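Alpha-Amylase (Thermotoga maritima, PDB 2B5D) is named an alpha-amylase and belongs to glycosyl hydrolase family 57, a group of carbohydrate-active enzymes. Local coordinates at residues T37-P40 with L41-F45. Sequence-based numbering, arbitrary orientation.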
loop_
_atom_site.group_PDB
_atom_site.type_symbol
_atom_site.label_atom_id
_atom_site.label_comp_id
_atom_site.label_asym_id
_atom_site.label_seq_id
_atom_site.Cartn_x
_atom_site.Cartn_y
_atom_site.Cartn_z
ATOM N N THR A 37 -9.538 7.441 31.517
ATOM C CA THR A 37 -9.917 6.295 32.355
ATOM C C THR A 37 -9.178 6.171 33.673
ATOM O O THR A 37 -9.807 6.183 34.696
ATOM C CB THR A 37 -9.851 4.965 31.555
ATOM O OG1 THR A 37 -10.611 5.099 30.355
ATOM C CG2 THR A 37 -10.426 3.806 32.370
ATOM N N TYR A 38 -7.850 6.056 33.668
ATOM C CA TYR A 38 -7.145 5.713 34.915
ATOM C C TYR A 38 -7.207 6.768 36.040
ATOM O O TYR A 38 -7.437 6.426 37.215
ATOM C CB TYR A 38 -5.702 5.276 34.659
ATOM C CG TYR A 38 -5.553 4.311 33.521
ATOM C CD1 TYR A 38 -6.453 3.272 33.334
ATOM C CD2 TYR A 38 -4.509 4.438 32.629
ATOM C CE1 TYR A 38 -6.318 2.389 32.276
ATOM C CE2 TYR A 38 -4.358 3.554 31.574
ATOM C CZ TYR A 38 -5.277 2.537 31.396
ATOM O OH TYR A 38 -5.120 1.666 30.317
ATOM N N ILE A 39 -7.018 8.041 35.703
ATOM C CA ILE A 39 -7.112 9.096 36.737
ATOM C C ILE A 39 -8.563 9.368 37.198
ATOM O O ILE A 39 -8.803 9.524 38.387
ATOM C CB ILE A 39 -6.326 10.398 36.326
ATOM C CG1 ILE A 39 -4.814 10.173 36.459
ATOM C CG2 ILE A 39 -6.780 11.635 37.140
ATOM C CD1 ILE A 39 -3.928 11.236 35.727
ATOM N N PRO A 40 -9.533 9.448 36.262
ATOM C CA PRO A 40 -10.940 9.543 36.683
ATOM C C PRO A 40 -11.423 8.370 37.570
ATOM O O PRO A 40 -12.303 8.573 38.386
ATOM C CB PRO A 40 -11.706 9.543 35.357
ATOM C CG PRO A 40 -10.754 10.080 34.370
ATOM C CD PRO A 40 -9.405 9.535 34.801
ATOM N N LEU A 41 -10.875 7.165 37.402
ATOM C CA LEU A 41 -11.106 6.086 38.386
ATOM C C LEU A 41 -10.559 6.451 39.753
ATOM O O LEU A 41 -11.240 6.322 40.760
ATOM C CB LEU A 41 -10.501 4.753 37.931
ATOM C CG LEU A 41 -11.163 3.992 36.781
ATOM C CD1 LEU A 41 -10.362 2.729 36.475
ATOM C CD2 LEU A 41 -12.631 3.645 37.082
ATOM N N LEU A 42 -9.324 6.914 39.777
ATOM C CA LEU A 42 -8.718 7.425 40.986
ATOM C C LEU A 42 -9.573 8.518 41.629
ATOM O O LEU A 42 -9.843 8.477 42.819
ATOM C CB LEU A 42 -7.303 7.934 40.687
ATOM C CG LEU A 42 -6.094 7.049 41.040
ATOM C CD1 LEU A 42 -6.462 5.602 41.286
ATOM C CD2 LEU A 42 -5.022 7.165 39.989
ATOM N N MET A 43 -10.001 9.491 40.837
ATOM C CA MET A 43 -10.863 10.547 41.338
ATOM C C MET A 43 -12.153 9.993 41.933
ATOM O O MET A 43 -12.580 10.380 43.019
ATOM C CB MET A 43 -11.139 11.556 40.225
ATOM C CG MET A 43 -10.121 12.697 40.230
ATOM S SD MET A 43 -9.784 13.462 38.621
ATOM C CE MET A 43 -11.343 13.243 37.755
ATOM N N MET A 44 -12.756 9.061 41.219
ATOM C CA MET A 44 -13.943 8.386 41.679
ATOM C C MET A 44 -13.750 7.559 42.964
ATOM O O MET A 44 -14.663 7.490 43.774
ATOM C CB MET A 44 -14.489 7.538 40.535
ATOM C CG MET A 44 -15.901 6.994 40.728
ATOM S SD MET A 44 -15.962 5.334 41.461
ATOM C CE MET A 44 -15.939 4.275 40.016
ATOM N N PHE A 45 -12.587 6.934 43.164
ATOM C CA PHE A 45 -12.353 6.127 44.377
ATOM C C PHE A 45 -12.230 7.046 45.564
ATOM O O PHE A 45 -12.660 6.722 46.660
ATOM C CB PHE A 45 -11.063 5.286 44.307
ATOM C CG PHE A 45 -11.041 4.256 43.206
ATOM C CD1 PHE A 45 -9.852 3.662 42.846
ATOM C CD2 PHE A 45 -12.198 3.897 42.521
ATOM C CE1 PHE A 45 -9.809 2.735 41.829
ATOM C CE2 PHE A 45 -12.154 2.969 41.512
ATOM C CZ PHE A 45 -10.954 2.388 41.165
#
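Leu-41 and Pro-40, neighbours in helix 27-47, bury the largest areas in this local contact, with Ile-39 and Met-43 next. The backbone N of Leu-41 donates to Thr-37 O over 3.1 Å. Its side chain leans back along the same carbonyl: CG, anti to its own carbonyl carbon (chi1 -72°), comes within 3.3 Å of Thr-37 O, and CD1 lies 4.2 Å from Thr-37 CG2. The ring nitrogen of Pro-40 has no hydrogen to give to the preceding turn, and the helix kinks there. Past the kink, alpha-helical i to i+4 bonding runs on unbroken: Met-43 N donates to Ile-39 O at 2.7 Å, and Met-44 N bonds to Pro-40 O (2.9 Å). The helix follows strand 3-11, which pairs in parallel with strand 53-57 beyond it, making a beta-alpha-beta unit of the family 57 fold. One turn apart, Ile-39 CG2 meets Met-43 SD at 3.8 Å, their side chains crossing at a slant. A bend at chi3 (30°) brings Met-43 CE to 3.9 Å from Pro-40 CA. Helix 97-119 packs on Ile-39 and Met-43; Val-361 of helix 360-373 touches Pro-40.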